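Local atomic coordinates of endoglucanase FnCel5A (Fervidobacterium nodosum, PDB entry 3NCO), a protein that probably hydrolyses internal beta-1,4-glucosidic bonds of cellulose, as a family 5 glycoside hydrolase built on a TIM barrel. Residues G27-A32 with W38-E43; Y186-K191 with F242-E247. All blocks are in the same frame, centred on the assembly; numbering follows the deposited sequence.

Interaction 1 (G27-A32 with W38-E43)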
# COMPACT_ATOMS: atom_id res chain seq x y z
N GLY A 27 -5.84 5.87 4.18
CA GLY A 27 -5.95 4.88 5.25
C GLY A 27 -6.78 5.25 6.48
O GLY A 27 -7.16 6.43 6.68
N ASN A 28 -6.98 4.22 7.30
CA ASN A 28 -7.81 4.28 8.50
C ASN A 28 -9.28 4.49 8.19
O ASN A 28 -10.02 4.93 9.07
CB ASN A 28 -7.32 5.42 9.44
CG ASN A 28 -6.17 4.99 10.34
OD1 ASN A 28 -5.16 4.52 9.88
ND2 ASN A 28 -6.31 5.23 11.63
N ALA A 29 -9.68 4.17 6.95
CA ALA A 29 -11.04 4.40 6.49
C ALA A 29 -11.70 3.07 6.07
O ALA A 29 -12.37 2.43 6.90
CB ALA A 29 -11.08 5.43 5.33
N LEU A 30 -11.56 2.65 4.80
CA LEU A 30 -12.29 1.47 4.36
C LEU A 30 -11.68 0.16 4.90
O LEU A 30 -12.30 -0.90 4.67
CB LEU A 30 -12.33 1.36 2.84
CG LEU A 30 -13.35 2.34 2.24
CD1 LEU A 30 -12.98 2.69 0.76
CD2 LEU A 30 -14.83 1.82 2.38
N GLU A 31 -10.52 0.21 5.53
CA GLU A 31 -9.98 -1.01 6.19
C GLU A 31 -10.36 -1.09 7.67
O GLU A 31 -9.93 -2.04 8.36
CB GLU A 31 -8.44 -1.26 6.00
CG GLU A 31 -7.52 -0.42 6.89
CD GLU A 31 -7.42 1.04 6.58
OE1 GLU A 31 -8.34 1.67 6.00
OE2 GLU A 31 -6.38 1.64 6.96
N ALA A 32 -11.07 -0.06 8.17
CA ALA A 32 -11.72 -0.18 9.49
C ALA A 32 -12.82 -1.22 9.41
O ALA A 32 -13.20 -1.64 8.34
CB ALA A 32 -12.22 1.21 9.95
N TRP A 38 -12.85 4.28 12.89
CA TRP A 38 -11.55 4.65 13.37
C TRP A 38 -11.34 6.14 13.26
O TRP A 38 -10.24 6.63 13.51
CB TRP A 38 -10.45 3.88 12.60
CG TRP A 38 -10.42 2.38 12.89
CD1 TRP A 38 -11.10 1.70 13.88
CD2 TRP A 38 -9.57 1.41 12.26
NE1 TRP A 38 -10.75 0.34 13.88
CE2 TRP A 38 -9.81 0.16 12.89
CE3 TRP A 38 -8.64 1.48 11.22
CZ2 TRP A 38 -9.15 -1.02 12.50
CZ3 TRP A 38 -7.96 0.30 10.86
CH2 TRP A 38 -8.24 -0.93 11.49
N GLY A 39 -12.40 6.88 12.92
CA GLY A 39 -12.33 8.34 12.91
C GLY A 39 -12.01 8.96 11.56
O GLY A 39 -11.83 10.18 11.47
N VAL A 40 -11.93 8.13 10.53
CA VAL A 40 -11.68 8.64 9.18
C VAL A 40 -12.78 8.19 8.24
O VAL A 40 -13.19 7.02 8.24
CB VAL A 40 -10.35 8.16 8.64
CG1 VAL A 40 -10.07 8.83 7.29
CG2 VAL A 40 -9.23 8.51 9.61
N TYR A 41 -13.29 9.13 7.44
CA TYR A 41 -14.35 8.76 6.50
C TYR A 41 -13.98 9.51 5.24
O TYR A 41 -13.75 10.74 5.30
CB TYR A 41 -15.73 9.21 7.01
CG TYR A 41 -16.81 8.86 6.01
CD1 TYR A 41 -17.28 7.56 5.95
CD2 TYR A 41 -17.33 9.82 5.11
CE1 TYR A 41 -18.25 7.17 5.02
CE2 TYR A 41 -18.28 9.44 4.14
CZ TYR A 41 -18.72 8.11 4.11
OH TYR A 41 -19.69 7.71 3.20
N ILE A 42 -13.91 8.81 4.11
CA ILE A 42 -13.41 9.43 2.87
C ILE A 42 -14.42 10.41 2.26
O ILE A 42 -15.51 10.03 1.84
CB ILE A 42 -12.95 8.37 1.83
CG1 ILE A 42 -11.90 7.42 2.49
CG2 ILE A 42 -12.42 9.09 0.54
CD1 ILE A 42 -11.54 6.23 1.69
N GLU A 43 -14.03 11.67 2.23
CA GLU A 43 -14.82 12.72 1.60
C GLU A 43 -14.41 12.83 0.16
O GLU A 43 -13.24 12.68 -0.18
CB GLU A 43 -14.60 14.09 2.35
CG GLU A 43 -15.03 14.03 3.86
CD GLU A 43 -14.77 15.35 4.72
OE1 GLU A 43 -14.64 16.46 4.09
OE2 GLU A 43 -14.74 15.30 6.03
O HOH W 1 -12.57 4.97 9.99
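Ala32 sits over one face of the Trp38 indole: its CB stands 3.5 Å from CD2, offset toward the rim of the face, while its CA sits 3.7 Å from the centroid of the six-membered ring, almost on the ring normal, as a CH-pi contact. A methyl is small enough for backbone and side chain both to rest on the ring. With CG of Trp38 anti to its own carbonyl carbon (chi1 -69°), the indole reaches back alongside the 27-32 segment, where CA of Asn28 meets its edge. Both segments belong to the long loop between strand 22-25 and helix 44-53 of the TIM barrel, and Ala29 to Ala32 form a type I beta turn. Glu31 bends at chi2 (-71°), bringing its carboxylate back to the backbone N-H groups of Asn28 and Ala29, where OE2 accepts a bond from Asn28 N (2.7 Å) on its syn side and OE1 a more bent one from Ala29 N (3.0 Å). Beyond the indole, packing is aliphatic: Val40 turns CG2 onto Asn28 CB (3.6 Å), and Ile42 lays CG1 against Ala29 CB (3.6 Å). No direct hydrogen bond joins the segments; instead water 1 donates to Asn28 O and Val40 O and accepts from Trp38 N.

Interaction 2 (Y186-K191 with F242-E247); sequences YVRELK and FKYVSE
Val187 meets the ring of Tyr244 obliquely, its CG1 lying 3.8 Å from CE2, and this is the close-packed part of the contact. CG2 of Val187 reaches toward CG1 of Val245 more loosely, at 4.4 Å. A short branched residue suits the buried side of the 3-10 segment, filling the angle between Tyr244 and Val245 on helix 232-252; Trp248 of the same helix also touches Val187. Tyr244 has CG anti to its backbone N (chi1 -179°), which carries the phenol away from the helix and across to the 3-10 segment. There the solvent side begins. Arg188, an exposed residue whose chain is extended from CG to NE, brings NH2 to within 3.0 Å of Tyr244 OH in a bent hydrogen bond (142°), although the modelled place of that hydroxyl is less sure. The oxygen lies near the guanidinium plane, at its edge, and guanidinium and phenol ring stand 81° apart, so the groups are not stacked. Replacing Tyr244 by an alanine would remove the ring Val187 CG1 packs on and is likely to open a gap there. Apolar packing thus carries the buried part, while the outer polar link, if the modelled hydroxyl is right, is one bent bond from a cationic guanidinium, probably the weaker part.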
# COMPACT_ATOMS: atom_id res chain seq x y z
N TYR A 186 12.57 -9.57 3.31
CA TYR A 186 11.93 -10.82 2.92
C TYR A 186 11.65 -10.88 1.42
O TYR A 186 11.00 -11.78 0.93
CB TYR A 186 10.64 -11.02 3.75
CG TYR A 186 10.90 -11.28 5.19
CD1 TYR A 186 10.95 -12.59 5.66
CD2 TYR A 186 11.08 -10.23 6.10
CE1 TYR A 186 11.21 -12.85 7.00
CE2 TYR A 186 11.33 -10.49 7.46
CZ TYR A 186 11.37 -11.80 7.89
OH TYR A 186 11.61 -12.09 9.22
N VAL A 187 12.15 -9.90 0.68
CA VAL A 187 11.93 -9.86 -0.76
C VAL A 187 12.39 -11.18 -1.43
O VAL A 187 11.74 -11.70 -2.33
CB VAL A 187 12.56 -8.56 -1.36
CG1 VAL A 187 14.09 -8.70 -1.57
CG2 VAL A 187 11.87 -8.20 -2.61
N ARG A 188 13.48 -11.79 -0.93
CA ARG A 188 14.02 -12.98 -1.55
C ARG A 188 13.13 -14.19 -1.34
O ARG A 188 13.37 -15.23 -1.95
CB ARG A 188 15.42 -13.27 -0.98
CG ARG A 188 15.43 -13.46 0.58
CD ARG A 188 16.88 -13.69 1.06
NE ARG A 188 17.06 -14.19 2.43
CZ ARG A 188 17.18 -13.46 3.56
NH1 ARG A 188 17.38 -14.13 4.71
NH2 ARG A 188 17.09 -12.10 3.59
N GLU A 189 12.13 -14.10 -0.46
CA GLU A 189 11.28 -15.26 -0.21
C GLU A 189 10.15 -15.27 -1.19
O GLU A 189 9.45 -16.24 -1.29
CB GLU A 189 10.66 -15.20 1.22
CG GLU A 189 11.67 -14.98 2.34
CD GLU A 189 12.58 -16.14 2.61
OE1 GLU A 189 12.33 -17.26 2.09
OE2 GLU A 189 13.56 -15.94 3.37
N LEU A 190 9.94 -14.17 -1.91
CA LEU A 190 8.79 -14.08 -2.83
C LEU A 190 9.11 -14.83 -4.12
O LEU A 190 10.17 -14.58 -4.72
CB LEU A 190 8.50 -12.61 -3.12
CG LEU A 190 7.31 -12.24 -3.98
CD1 LEU A 190 6.00 -12.80 -3.41
CD2 LEU A 190 7.25 -10.69 -4.15
N LYS A 191 8.21 -15.74 -4.53
CA LYS A 191 8.34 -16.45 -5.81
C LYS A 191 7.38 -15.82 -6.83
O LYS A 191 6.17 -15.75 -6.58
CB LYS A 191 8.03 -17.94 -5.64
CG LYS A 191 8.19 -18.69 -6.89
CD LYS A 191 7.48 -20.04 -6.84
CE LYS A 191 8.23 -21.02 -5.96
NZ LYS A 191 7.44 -22.29 -5.97
N PHE A 242 17.45 -0.57 0.60
CA PHE A 242 16.76 -0.37 -0.69
C PHE A 242 17.59 -0.96 -1.84
O PHE A 242 17.02 -1.51 -2.80
CB PHE A 242 16.52 1.12 -0.95
CG PHE A 242 15.33 1.68 -0.22
CD1 PHE A 242 15.09 1.39 1.12
CD2 PHE A 242 14.40 2.44 -0.91
CE1 PHE A 242 13.94 1.90 1.78
CE2 PHE A 242 13.27 2.93 -0.28
CZ PHE A 242 13.06 2.70 1.07
N LYS A 243 18.92 -0.87 -1.72
CA LYS A 243 19.81 -1.56 -2.69
C LYS A 243 19.55 -3.08 -2.76
O LYS A 243 19.54 -3.71 -3.83
CB LYS A 243 21.27 -1.23 -2.41
CG LYS A 243 22.25 -1.87 -3.42
CD LYS A 243 23.70 -1.45 -3.10
CE LYS A 243 24.26 -2.38 -2.05
NZ LYS A 243 25.57 -2.94 -2.50
N TYR A 244 19.36 -3.69 -1.59
CA TYR A 244 19.03 -5.09 -1.56
C TYR A 244 17.77 -5.36 -2.36
O TYR A 244 17.72 -6.32 -3.14
CB TYR A 244 18.87 -5.53 -0.10
CG TYR A 244 18.55 -6.97 0.12
CD1 TYR A 244 19.53 -7.94 -0.03
CD2 TYR A 244 17.29 -7.36 0.58
CE1 TYR A 244 19.26 -9.27 0.21
CE2 TYR A 244 17.00 -8.76 0.81
CZ TYR A 244 18.03 -9.67 0.61
OH TYR A 244 17.86 -11.03 0.84
N VAL A 245 16.73 -4.53 -2.18
CA VAL A 245 15.47 -4.75 -2.95
C VAL A 245 15.69 -4.51 -4.45
O VAL A 245 15.17 -5.27 -5.28
CB VAL A 245 14.34 -3.87 -2.43
CG1 VAL A 245 13.00 -4.04 -3.26
CG2 VAL A 245 14.08 -4.20 -0.89
N SER A 246 16.43 -3.45 -4.77
CA SER A 246 16.71 -3.12 -6.14
C SER A 246 17.48 -4.22 -6.83
O SER A 246 17.15 -4.62 -7.94
CB SER A 246 17.50 -1.79 -6.17
OG SER A 246 18.04 -1.60 -7.45
N GLU A 247 18.53 -4.75 -6.19
CA GLU A 247 19.25 -5.85 -6.86
C GLU A 247 18.34 -7.07 -7.11
O GLU A 247 18.39 -7.71 -8.19
CB GLU A 247 20.49 -6.25 -6.03
CG GLU A 247 21.52 -5.10 -5.90
CD GLU A 247 22.71 -5.43 -4.97
OE1 GLU A 247 22.61 -6.40 -4.16
OE2 GLU A 247 23.75 -4.72 -5.04

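In the fold
Interaction 1 and interaction 2 lie on opposite sides of the chain's centre, with their own centres 31 Å apart and nearest atoms about 19 Å apart, and they do not touch. They come in series along the chain. The 27-32 and 38-43 segments both follow the first barrel strand, 22-25, so interaction 1 is local to one loop at the C-terminal end of the strands, the end that carries the active site in TIM-barrel enzymes. The segments of interaction 2 are instead 51 residues apart at their closest ends, joining the connection between strands 174-177 and 198-204 to helix 232-252, which precedes strand 256-261. What they share is the closed eight-stranded parallel barrel: one contact lies within a single loop, the other joins a connection to a helix on the barrel's outside.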